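Local coordinates for penicillin-binding protein 1A (Mycobacterium tuberculosis, PDB 5CXW) that builds and cross-links cell-wall peptidoglycan, this chain comprising its C-terminal, penicillin-sensitive transpeptidase part, captured here with penicillin V, at residues M270-A274 / D287-T292; Y276-H280 / S341-D346; T188-D192 / Q206-R210; F102-A106 / A168-A173. One frame throughout, in Å; residues are numbered along the deposited sequence.

Interaction 1. Residues M270-A274 / D287-T292. With 35P ((2R,4S)-5,5-dimethyl-2-{(1R)-2-oxo-1-[(phenoxyacetyl)amino]ethyl}-1,3-thiazolidine-4-carboxylic acid), chain C.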
loop_
_atom_site.group_PDB
_atom_site.type_symbol
_atom_site.label_atom_id
_atom_site.label_comp_id
_atom_site.label_asym_id
_atom_site.label_seq_id
_atom_site.Cartn_x
_atom_site.Cartn_y
_atom_site.Cartn_z
ATOM N N MET A 270 6.175 5.551 11.004
ATOM C CA MET A 270 5.557 6.097 9.789
ATOM C C MET A 270 4.875 7.438 10.024
ATOM O O MET A 270 4.581 8.146 9.062
ATOM C CB MET A 270 4.548 5.119 9.198
ATOM C CG MET A 270 5.261 3.908 8.692
ATOM S SD MET A 270 4.117 2.589 8.237
ATOM C CE MET A 270 3.350 3.360 6.790
ATOM N N GLU A 271 4.608 7.768 11.279
ATOM C CA GLU A 271 3.840 9.024 11.586
ATOM C C GLU A 271 4.413 10.273 10.964
ATOM O O GLU A 271 3.655 11.073 10.443
ATOM C CB GLU A 271 3.649 9.221 13.070
ATOM C CG GLU A 271 2.496 8.432 13.649
ATOM C CD GLU A 271 2.295 8.718 15.134
ATOM O OE1 GLU A 271 2.953 8.077 15.941
ATOM O OE2 GLU A 271 1.503 9.581 15.499
ATOM N N PRO A 272 5.757 10.451 10.991
ATOM C CA PRO A 272 6.286 11.730 10.481
ATOM C C PRO A 272 6.355 11.783 8.939
ATOM O O PRO A 272 6.868 12.756 8.370
ATOM C CB PRO A 272 7.707 11.782 11.033
ATOM C CG PRO A 272 8.046 10.413 11.465
ATOM C CD PRO A 272 6.759 9.682 11.770
ATOM N N ILE A 273 6.087 10.637 8.275
ATOM C CA ILE A 273 6.455 10.531 6.837
ATOM C C ILE A 273 5.557 11.321 5.892
ATOM O O ILE A 273 6.066 11.845 4.943
ATOM C CB ILE A 273 6.656 9.040 6.413
ATOM C CG1 ILE A 273 7.746 8.445 7.296
ATOM C CG2 ILE A 273 6.924 8.886 4.920
ATOM C CD1 ILE A 273 8.060 6.969 7.011
ATOM N N ALA A 274 4.262 11.473 6.136
ATOM C CA ALA A 274 3.472 12.302 5.214
ATOM C C ALA A 274 4.035 13.754 5.129
ATOM O O ALA A 274 4.167 14.348 4.072
ATOM C CB ALA A 274 2.026 12.292 5.654
ATOM N N ASP A 287 -3.473 13.366 12.156
ATOM C CA ASP A 287 -2.289 12.492 12.118
ATOM C C ASP A 287 -2.468 11.400 11.056
ATOM O O ASP A 287 -3.578 10.961 10.742
ATOM C CB ASP A 287 -2.028 11.783 13.466
ATOM C CG ASP A 287 -1.672 12.732 14.600
ATOM O OD1 ASP A 287 -1.412 13.910 14.292
ATOM O OD2 ASP A 287 -1.713 12.320 15.812
ATOM N N SER A 288 -1.346 10.896 10.562
ATOM C CA SER A 288 -1.386 9.799 9.623
ATOM C C SER A 288 -0.077 9.017 9.726
ATOM O O SER A 288 0.840 9.460 10.378
ATOM C CB SER A 288 -1.510 10.316 8.169
ATOM O OG SER A 288 -0.384 11.075 7.790
ATOM N N ALA A 289 -0.033 7.865 9.055
ATOM C CA ALA A 289 1.142 7.025 8.993
ATOM C C ALA A 289 1.292 6.658 7.543
ATOM O O ALA A 289 0.341 6.110 6.948
ATOM C CB ALA A 289 0.908 5.773 9.866
ATOM N N ALA A 290 2.436 6.921 6.918
ATOM C CA ALA A 290 2.570 6.779 5.487
ATOM C C ALA A 290 3.946 6.367 5.043
ATOM O O ALA A 290 4.936 6.473 5.837
ATOM C CB ALA A 290 2.157 8.106 4.826
ATOM N N LYS A 291 4.049 5.926 3.801
ATOM C CA LYS A 291 5.349 5.591 3.217
ATOM C C LYS A 291 5.274 5.786 1.702
ATOM O O LYS A 291 4.382 5.281 1.067
ATOM C CB LYS A 291 5.792 4.167 3.567
ATOM C CG LYS A 291 7.198 3.846 3.047
ATOM C CD LYS A 291 8.314 4.565 3.824
ATOM C CE LYS A 291 9.684 4.380 3.150
ATOM N NZ LYS A 291 9.836 5.233 1.965
ATOM N N THR A 292 6.257 6.503 1.176
ATOM C CA THR A 292 6.397 6.705 -0.245
ATOM C C THR A 292 7.232 5.582 -0.875
ATOM O O THR A 292 8.024 4.879 -0.192
ATOM C CB THR A 292 7.140 8.004 -0.549
ATOM O OG1 THR A 292 8.339 8.042 0.219
ATOM C CG2 THR A 292 6.228 9.234 -0.284
HETATM C C24 35P C . 17.708 4.607 -8.640
HETATM C C23 35P C . 18.032 5.029 -9.926
HETATM C C22 35P C . 17.100 5.692 -10.692
HETATM C C21 35P C . 15.832 5.965 -10.200
HETATM C C20 35P C . 15.488 5.563 -8.927
HETATM C C19 35P C . 16.442 4.885 -8.130
HETATM O O1 35P C . 16.178 4.470 -6.848
HETATM C C2 35P C . 15.005 4.952 -6.200
HETATM C C3 35P C . 15.085 4.613 -4.737
HETATM O O18 35P C . 16.175 4.477 -4.199
HETATM N N4 35P C . 13.910 4.512 -4.136
HETATM C C5 35P C . 13.805 4.253 -2.708
HETATM C C6 35P C . 12.490 3.632 -2.471
HETATM O O17 35P C . 11.510 3.702 -3.241
HETATM C C8 35P C . 13.906 5.552 -1.794
HETATM N N7 35P C . 12.519 5.846 -1.575
HETATM S S11 35P C . 14.573 6.989 -2.440
HETATM C C10 35P C . 13.125 7.931 -2.538
HETATM C C12 35P C . 13.050 8.670 -3.873
HETATM C C15 35P C . 13.003 8.970 -1.455
HETATM C C9 35P C . 12.017 6.875 -2.456
HETATM C C13 35P C . 10.643 7.271 -2.014
HETATM O O14 35P C . 10.367 7.079 -0.789
HETATM O O16 35P C . 9.864 7.708 -2.888
HETATM O O HOH W 1 2.480 10.204 7.956
HETATM O O HOH W 2 1.130 12.165 11.539
HETATM O O HOH W 3 -1.254 9.862 16.734
#

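Interaction 2. Residues Y276-H280 / S341-D346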
loop_
_atom_site.group_PDB
_atom_site.type_symbol
_atom_site.label_atom_id
_atom_site.label_comp_id
_atom_site.label_asym_id
_atom_site.label_seq_id
_atom_site.Cartn_x
_atom_site.Cartn_y
_atom_site.Cartn_z
ATOM N N TYR A 276 7.190 14.723 6.110
ATOM C CA TYR A 276 8.524 14.624 5.565
ATOM C C TYR A 276 8.524 14.548 4.045
ATOM O O TYR A 276 9.460 15.032 3.391
ATOM C CB TYR A 276 9.249 13.447 6.185
ATOM C CG TYR A 276 10.686 13.318 5.806
ATOM C CD1 TYR A 276 11.641 14.030 6.486
ATOM C CD2 TYR A 276 11.072 12.511 4.763
ATOM C CE1 TYR A 276 12.985 13.940 6.133
ATOM C CE2 TYR A 276 12.422 12.432 4.382
ATOM C CZ TYR A 276 13.356 13.125 5.074
ATOM O OH TYR A 276 14.706 13.070 4.714
ATOM N N SER A 277 7.516 13.893 3.487
ATOM C CA SER A 277 7.344 13.688 2.070
ATOM C C SER A 277 6.738 14.940 1.409
ATOM O O SER A 277 5.646 14.904 0.869
ATOM C CB SER A 277 6.433 12.472 1.845
ATOM O OG SER A 277 7.018 11.335 2.477
ATOM N N ARG A 278 7.524 16.018 1.455
ATOM C CA ARG A 278 7.193 17.283 0.808
ATOM C C ARG A 278 5.863 17.839 1.319
ATOM O O ARG A 278 5.003 18.287 0.557
ATOM C CB ARG A 278 7.276 17.147 -0.707
ATOM C CG ARG A 278 8.703 16.770 -1.099
ATOM C CD ARG A 278 9.008 16.776 -2.593
ATOM N NE ARG A 278 8.922 18.088 -3.220
ATOM C CZ ARG A 278 9.942 18.920 -3.420
ATOM N NH1 ARG A 278 11.119 18.645 -2.943
ATOM N NH2 ARG A 278 9.728 20.057 -4.006
ATOM N N GLY A 279 5.723 17.801 2.644
ATOM C CA GLY A 279 4.612 18.477 3.353
ATOM C C GLY A 279 3.224 17.983 3.017
ATOM O O GLY A 279 2.307 18.778 2.859
ATOM N N HIS A 280 3.001 16.674 2.962
ATOM C CA HIS A 280 1.710 16.129 2.645
ATOM C C HIS A 280 0.936 15.635 3.855
ATOM O O HIS A 280 0.122 14.709 3.764
ATOM C CB HIS A 280 1.851 15.016 1.601
ATOM C CG HIS A 280 2.060 15.532 0.234
ATOM N ND1 HIS A 280 3.323 15.698 -0.303
ATOM C CD2 HIS A 280 1.173 15.854 -0.743
ATOM C CE1 HIS A 280 3.192 16.154 -1.545
ATOM N NE2 HIS A 280 1.897 16.288 -1.817
ATOM N N SER A 341 6.692 11.210 -3.380
ATOM C CA SER A 341 6.354 12.489 -2.713
ATOM C C SER A 341 5.721 13.539 -3.602
ATOM O O SER A 341 5.359 14.615 -3.092
ATOM C CB SER A 341 7.603 13.060 -2.047
ATOM O OG SER A 341 8.551 13.361 -3.076
ATOM N N GLY A 342 5.607 13.250 -4.891
ATOM C CA GLY A 342 4.980 14.126 -5.842
ATOM C C GLY A 342 3.534 13.770 -6.083
ATOM O O GLY A 342 2.736 13.653 -5.137
ATOM N N LEU A 343 3.168 13.562 -7.341
ATOM C CA LEU A 343 1.738 13.277 -7.663
ATOM C C LEU A 343 1.053 12.191 -6.840
ATOM O O LEU A 343 -0.078 12.388 -6.469
ATOM C CB LEU A 343 1.490 12.997 -9.155
ATOM C CG LEU A 343 1.958 14.019 -10.164
ATOM C CD1 LEU A 343 1.563 13.575 -11.567
ATOM C CD2 LEU A 343 1.432 15.419 -9.835
ATOM N N PRO A 344 1.754 11.059 -6.508
ATOM C CA PRO A 344 1.012 10.055 -5.723
ATOM C C PRO A 344 0.637 10.562 -4.321
ATOM O O PRO A 344 -0.474 10.305 -3.857
ATOM C CB PRO A 344 1.994 8.880 -5.617
ATOM C CG PRO A 344 2.944 9.078 -6.772
ATOM C CD PRO A 344 3.063 10.581 -6.905
ATOM N N SER A 345 1.504 11.358 -3.705
ATOM C CA SER A 345 1.214 11.971 -2.399
ATOM C C SER A 345 0.161 13.055 -2.511
ATOM O O SER A 345 -0.694 13.177 -1.641
ATOM C CB SER A 345 2.504 12.476 -1.752
ATOM O OG SER A 345 3.345 11.436 -1.368
ATOM N N ASP A 346 0.146 13.821 -3.623
ATOM C CA ASP A 346 -0.916 14.789 -3.866
ATOM C C ASP A 346 -2.278 14.085 -3.916
ATOM O O ASP A 346 -3.260 14.519 -3.249
ATOM C CB ASP A 346 -0.699 15.534 -5.203
ATOM C CG ASP A 346 0.524 16.414 -5.225
ATOM O OD1 ASP A 346 0.909 17.026 -4.200
ATOM O OD2 ASP A 346 1.097 16.546 -6.328
#

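Interaction 3. Residues T188-D192 / Q206-R210. With PEG (di(hydroxyethyl)ether), chain D.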
loop_
_atom_site.group_PDB
_atom_site.type_symbol
_atom_site.label_atom_id
_atom_site.label_comp_id
_atom_site.label_asym_id
_atom_site.label_seq_id
_atom_site.Cartn_x
_atom_site.Cartn_y
_atom_site.Cartn_z
ATOM N N THR A 188 3.382 -15.112 -5.224
ATOM C CA THR A 188 3.975 -13.767 -5.068
ATOM C C THR A 188 5.218 -13.791 -4.173
ATOM O O THR A 188 5.339 -14.632 -3.254
ATOM C CB THR A 188 2.988 -12.763 -4.498
ATOM O OG1 THR A 188 2.504 -13.232 -3.213
ATOM C CG2 THR A 188 1.805 -12.540 -5.481
ATOM N N LEU A 189 6.098 -12.827 -4.410
ATOM C CA LEU A 189 7.293 -12.632 -3.584
ATOM C C LEU A 189 8.197 -13.905 -3.579
ATOM O O LEU A 189 8.747 -14.291 -2.557
ATOM C CB LEU A 189 6.929 -12.229 -2.152
ATOM C CG LEU A 189 5.831 -11.191 -1.976
ATOM C CD1 LEU A 189 5.661 -10.854 -0.524
ATOM C CD2 LEU A 189 6.196 -9.948 -2.747
ATOM N N SER A 190 8.326 -14.497 -4.762
ATOM C CA SER A 190 9.009 -15.777 -4.985
ATOM C C SER A 190 9.858 -15.616 -6.247
ATOM O O SER A 190 9.328 -15.406 -7.344
ATOM C CB SER A 190 7.963 -16.892 -5.173
ATOM O OG SER A 190 8.576 -18.125 -5.483
ATOM N N GLU A 191 11.168 -15.778 -6.123
ATOM C CA GLU A 191 12.037 -15.564 -7.267
ATOM C C GLU A 191 11.759 -16.558 -8.374
ATOM O O GLU A 191 11.607 -16.159 -9.559
ATOM C CB GLU A 191 13.511 -15.566 -6.865
ATOM C CG GLU A 191 14.446 -15.144 -8.020
ATOM C CD GLU A 191 14.126 -13.779 -8.720
ATOM O OE1 GLU A 191 13.417 -12.880 -8.182
ATOM O OE2 GLU A 191 14.592 -13.626 -9.887
ATOM N N ASP A 192 11.619 -17.836 -8.003
ATOM C CA ASP A 192 11.379 -18.896 -8.990
ATOM C C ASP A 192 9.945 -18.935 -9.481
ATOM O O ASP A 192 9.638 -19.695 -10.412
ATOM C CB ASP A 192 11.862 -20.302 -8.501
ATOM C CG ASP A 192 11.084 -20.878 -7.256
ATOM O OD1 ASP A 192 10.025 -20.370 -6.813
ATOM O OD2 ASP A 192 11.567 -21.893 -6.689
ATOM N N GLN A 206 10.906 -4.843 -5.411
ATOM C CA GLN A 206 11.156 -5.234 -6.779
ATOM C C GLN A 206 10.157 -6.287 -7.310
ATOM O O GLN A 206 10.035 -6.420 -8.519
ATOM C CB GLN A 206 12.617 -5.666 -6.980
ATOM C CG GLN A 206 13.648 -4.614 -6.517
ATOM C CD GLN A 206 14.265 -3.773 -7.644
ATOM O OE1 GLN A 206 13.630 -3.484 -8.671
ATOM N NE2 GLN A 206 15.545 -3.357 -7.446
ATOM N N TYR A 207 9.428 -6.974 -6.427
ATOM C CA TYR A 207 8.411 -7.906 -6.820
ATOM C C TYR A 207 7.123 -7.213 -7.146
ATOM O O TYR A 207 6.875 -6.118 -6.715
ATOM C CB TYR A 207 8.208 -9.015 -5.738
ATOM C CG TYR A 207 9.346 -9.956 -5.715
ATOM C CD1 TYR A 207 9.393 -11.059 -6.535
ATOM C CD2 TYR A 207 10.410 -9.738 -4.882
ATOM C CE1 TYR A 207 10.490 -11.870 -6.587
ATOM C CE2 TYR A 207 11.533 -10.546 -4.929
ATOM C CZ TYR A 207 11.548 -11.650 -5.760
ATOM O OH TYR A 207 12.667 -12.439 -5.760
ATOM N N GLN A 208 6.265 -7.887 -7.936
ATOM C CA GLN A 208 4.970 -7.347 -8.288
ATOM C C GLN A 208 3.971 -7.553 -7.206
ATOM O O GLN A 208 3.833 -8.657 -6.668
ATOM C CB GLN A 208 4.457 -8.009 -9.565
ATOM C CG GLN A 208 5.246 -7.618 -10.782
ATOM C CD GLN A 208 4.608 -8.158 -12.061
ATOM O OE1 GLN A 208 3.547 -8.814 -12.049
ATOM N NE2 GLN A 208 5.238 -7.862 -13.166
ATOM N N THR A 209 3.250 -6.478 -6.875
ATOM C CA THR A 209 2.187 -6.472 -5.914
ATOM C C THR A 209 1.072 -5.570 -6.470
ATOM O O THR A 209 1.319 -4.693 -7.310
ATOM C CB THR A 209 2.741 -5.841 -4.616
ATOM O OG1 THR A 209 3.808 -6.664 -4.150
ATOM C CG2 THR A 209 1.720 -5.692 -3.448
ATOM N N ARG A 210 -0.161 -5.761 -6.011
ATOM C CA ARG A 210 -1.257 -4.890 -6.515
ATOM C C ARG A 210 -1.478 -3.741 -5.531
ATOM O O ARG A 210 -1.231 -3.857 -4.327
ATOM C CB ARG A 210 -2.547 -5.680 -6.612
ATOM C CG ARG A 210 -2.476 -6.944 -7.475
ATOM C CD ARG A 210 -3.770 -7.765 -7.401
ATOM N NE ARG A 210 -3.874 -8.400 -6.080
ATOM C CZ ARG A 210 -4.940 -9.038 -5.599
ATOM N NH1 ARG A 210 -6.016 -9.212 -6.336
ATOM N NH2 ARG A 210 -4.865 -9.598 -4.385
HETATM O O2 PEG D . 9.109 -3.880 -13.963
HETATM C C3 PEG D . 8.328 -4.980 -14.409
HETATM C C4 PEG D . 7.356 -5.327 -13.317
HETATM O O4 PEG D . 7.859 -6.466 -12.648
HETATM O O HOH W 4 5.348 -11.073 -6.613
#

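Interaction 4. Residues F102-A106 / A168-A173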
loop_
_atom_site.group_PDB
_atom_site.type_symbol
_atom_site.label_atom_id
_atom_site.label_comp_id
_atom_site.label_asym_id
_atom_site.label_seq_id
_atom_site.Cartn_x
_atom_site.Cartn_y
_atom_site.Cartn_z
ATOM N N PHE A 102 7.460 -3.773 5.449
ATOM C CA PHE A 102 7.360 -5.204 5.798
ATOM C C PHE A 102 8.657 -5.750 6.346
ATOM O O PHE A 102 8.629 -6.681 7.164
ATOM C CB PHE A 102 6.823 -6.020 4.593
ATOM C CG PHE A 102 5.532 -5.478 4.120
ATOM C CD1 PHE A 102 4.449 -5.392 4.997
ATOM C CD2 PHE A 102 5.376 -4.979 2.854
ATOM C CE1 PHE A 102 3.246 -4.822 4.600
ATOM C CE2 PHE A 102 4.159 -4.412 2.456
ATOM C CZ PHE A 102 3.096 -4.319 3.336
ATOM N N ALA A 103 9.789 -5.197 5.908
ATOM C CA ALA A 103 11.054 -5.508 6.567
ATOM C C ALA A 103 11.046 -5.028 8.004
ATOM O O ALA A 103 11.576 -5.658 8.917
ATOM C CB ALA A 103 12.244 -4.963 5.832
ATOM N N LEU A 104 10.447 -3.880 8.245
ATOM C CA LEU A 104 10.360 -3.378 9.621
ATOM C C LEU A 104 9.447 -4.217 10.496
ATOM O O LEU A 104 9.782 -4.555 11.652
ATOM C CB LEU A 104 9.923 -1.929 9.589
ATOM C CG LEU A 104 9.904 -1.211 10.933
ATOM C CD1 LEU A 104 11.195 -1.255 11.704
ATOM C CD2 LEU A 104 9.468 0.225 10.759
ATOM N N VAL A 105 8.318 -4.649 9.920
ATOM C CA VAL A 105 7.491 -5.618 10.607
ATOM C C VAL A 105 8.302 -6.831 11.011
ATOM O O VAL A 105 8.267 -7.278 12.176
ATOM C CB VAL A 105 6.258 -6.089 9.783
ATOM C CG1 VAL A 105 5.537 -7.200 10.475
ATOM C CG2 VAL A 105 5.268 -4.936 9.560
ATOM N N ALA A 106 8.994 -7.406 10.042
ATOM C CA ALA A 106 9.764 -8.620 10.285
ATOM C C ALA A 106 10.807 -8.434 11.402
ATOM O O ALA A 106 10.993 -9.323 12.244
ATOM C CB ALA A 106 10.497 -9.055 9.034
ATOM N N ALA A 168 12.028 -13.662 5.348
ATOM C CA ALA A 168 11.306 -13.094 6.525
ATOM C C ALA A 168 10.551 -11.851 6.142
ATOM O O ALA A 168 9.490 -11.600 6.721
ATOM C CB ALA A 168 12.243 -12.748 7.645
ATOM N N VAL A 169 11.058 -11.102 5.155
ATOM C CA VAL A 169 10.322 -9.934 4.641
ATOM C C VAL A 169 9.056 -10.384 3.905
ATOM O O VAL A 169 7.938 -9.855 4.139
ATOM C CB VAL A 169 11.199 -9.058 3.690
ATOM C CG1 VAL A 169 10.423 -7.870 3.175
ATOM C CG2 VAL A 169 12.492 -8.635 4.357
ATOM N N ALA A 170 9.200 -11.432 3.097
ATOM C CA ALA A 170 8.057 -12.003 2.390
ATOM C C ALA A 170 7.018 -12.543 3.364
ATOM O O ALA A 170 5.813 -12.353 3.156
ATOM C CB ALA A 170 8.482 -13.143 1.486
ATOM N N ASP A 171 7.469 -13.253 4.383
ATOM C CA ASP A 171 6.561 -13.791 5.400
ATOM C C ASP A 171 5.747 -12.680 6.057
ATOM O O ASP A 171 4.536 -12.799 6.220
ATOM C CB ASP A 171 7.324 -14.588 6.467
ATOM C CG ASP A 171 7.908 -15.890 5.942
ATOM O OD1 ASP A 171 7.636 -16.336 4.771
ATOM O OD2 ASP A 171 8.686 -16.532 6.697
ATOM N N ALA A 172 6.433 -11.633 6.491
ATOM C CA ALA A 172 5.734 -10.498 7.093
ATOM C C ALA A 172 4.719 -9.839 6.170
ATOM O O ALA A 172 3.575 -9.480 6.586
ATOM C CB ALA A 172 6.745 -9.465 7.585
ATOM N N ALA A 173 5.108 -9.675 4.896
ATOM C CA ALA A 173 4.252 -9.021 3.938
ATOM C C ALA A 173 3.030 -9.868 3.672
ATOM O O ALA A 173 1.894 -9.406 3.697
ATOM C CB ALA A 173 5.024 -8.828 2.646
#

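Interaction 1. Residues M270-A274 / D287-T292
Asp287 opens the second segment at the surface, where its carboxylate and that of Glu271 would repel. Water 3 eases this by donating to both Asp287 OD2 (2.7 Å) and Glu271 OE2 (3.0 Å). Ser288 comes next, small enough to leave room for two bridging waters. Water 2 accepts from Ser288 N (2.9 Å) and donates to Glu271 O (3.0 Å); water 1 is hydrogen-bonded to Glu271 O (2.9 Å), Ser288 OG (3.0 Å) and Ala274 N (2.8 Å). The backbones touch more directly where Glu271 CA lies 3.3 Å from Ser288 O, a CA-H...O contact. Ala289 sets its methyl against Met270, CB to CB 3.8 Å. At Ala290 comes the one direct hydrogen bond, Ala290 N to Met270 O, 3.3 Å; a larger side chain here would crowd Ala274, whose CB is 4.3 Å from Ala290 CB. Lys291 rests its aliphatic part on Ile273 (CD to CD1, 4.0 Å), while Lys291 NZ donates to Thr292 O at 2.8 Å and bonds Ser150 OG, beside Ser97, the probable acylated serine. Thr292 OG1 gives a very short 2.5 Å hydrogen bond to O14 of the penicillin carboxylate. Lys291 and Thr292 thus fit the KTG-type motif of penicillin-binding enzymes. Strand 289-296 is an edge strand of the five-stranded sheet: strand 303-312 pairs with it through Val309 and Tyr311, while helices 143-149 and 343-356 pack around the contact.

Interaction 2. Residues Y276-H280 / S341-D346
The two backbones come closest at Ser277 and Ser341, CA to CA 5.0 Å, and stand wider apart at His280 and Ser345, 6.6 Å. The first segment leaves its helix through an inverse gamma turn centred on Ser277, then passes through positive phi at Arg278 and Gly279, a conformation glycine tolerates. Opposite, Gly342 occupies the N-cap position, and its O accepts from Asp346 N at 3.0 Å. His280 NE2 donates to Asp346 OD1 at 2.7 Å, a His-carboxylate hydrogen bond, and its ND1 to Ser277 O, also 2.7 Å, so both ring nitrogens are used, consistent with a protonated imidazole. Ser345, short enough to fit beneath the ring, sets CB 3.5 Å from the His280 centroid, a CH-pi contact over the face; its OG bonds Gly340 O. Arg278, exposed to solvent, brings CD to 3.5 Å from Ser341 OG. The contact joins the loop after helix 273-276 to the start of helix 343-356, with Met308 of strand 303-312 and Thr292 of strand 289-296 packed against Ser277 and Ser345.

Interaction 3. Residues T188-D192 / Q206-R210
This contact belongs to the transpeptidase fold of the beta-lactamase clan, and it ties the irregular loop after helix 165-176 to the short strand 208-209, which pairs with strand 93-94. Apolar packing does most of the work. The Tyr207 ring lies flat over the loop backbone, with Leu189 CA 4.2 Å from its centroid in a CH-pi contact, and Leu189 CD2 reaches back to Tyr207 CB at 3.7 Å. A tyrosine suits the place because its broad ring can cover the loop while its hydroxyl still reaches polar partners farther along. Leucine supplies a branched end that fills space between Tyr207 and helix 165-176, where it also touches Ala170, Ala173 and His174. The polar bonds gather at the margin. Tyr207 OH donates a weak hydrogen bond to Glu191 OE1 at 2.6 Å and is also bonded to Asn199 N; the exposed setting of Glu191 lets its charge meet solvent. Gln208, likewise exposed, turns its amide outward, NE2 to PEG O4 3.0 Å, to a molecule probably from the crystallisation liquor. Finally, one water bridges the two backbones: water 4 accepts from Leu189 N and donates to Gln208 O, each at 2.9 Å.

Interaction 4. Residues F102-A106 / A168-A173
Two helices cross here almost at right angles, 99° between their directions, with their short axes only 7.9 Å apart. Such closeness depends on small residues, and five of the eight residues that touch are alanines. The methyl of Ala172 is the central bump: it settles into a hollow lined by Phe102, Val105 and Ala106, with Ala172 CB 3.4 Å from Phe102 O, 3.9 Å from Val105 CG1 and 3.9 Å from Ala106 N. In turn, Ala106 CB presses between Ala168 and Ala172, 3.6 Å from Ala168 O and 4.0 Å from Ala172 CB. Beside this pair Val169 adds a forked bump, CG2 to Ala103 CB 4.0 Å and CG1 to Phe102 CB 4.3 Å, and the small Ala103 leaves it room. Phe102 is the large piece of the interface. Its ring lies along the second helix with Ala173 CA 4.1 Å from the centroid, a CH-pi contact over the face, and Phe102 CG is 3.7 Å from Ala173 CB. No hydrogen bond joins the segments, and the contacts between them are van der Waals packing. Phe102 also meets Phe99 edge-to-face and touches helix 211-222. This is buried helix packing in the penicillin-binding transpeptidase fold, in which helix 100-109 follows closely on Ser97, the probable acylated serine of the SxxK motif.

All four contacts lie within the transpeptidase region. Along the chain interaction 4 closes first, interaction 3 follows, and interactions 1 and 2 come last with their segments alternating. Those two touch, their centres 10 Å apart, and are joined by helix 273-276, which runs from 270-274 into 276-280, next to the large antiparallel sheet. Interactions 3 and 4, centres 13 Å apart, meet where Leu189 packs on helix 165-176. Between the pairs the centres are 18 to 26 Å apart, with no direct touch. The penicillin lies at interaction 1, which holds Lys291 and Thr292 of its pocket; interaction 4 packs helix 100-109, which begins three residues after Ser97, its Ala103 side chain about 12 Å from the ligand.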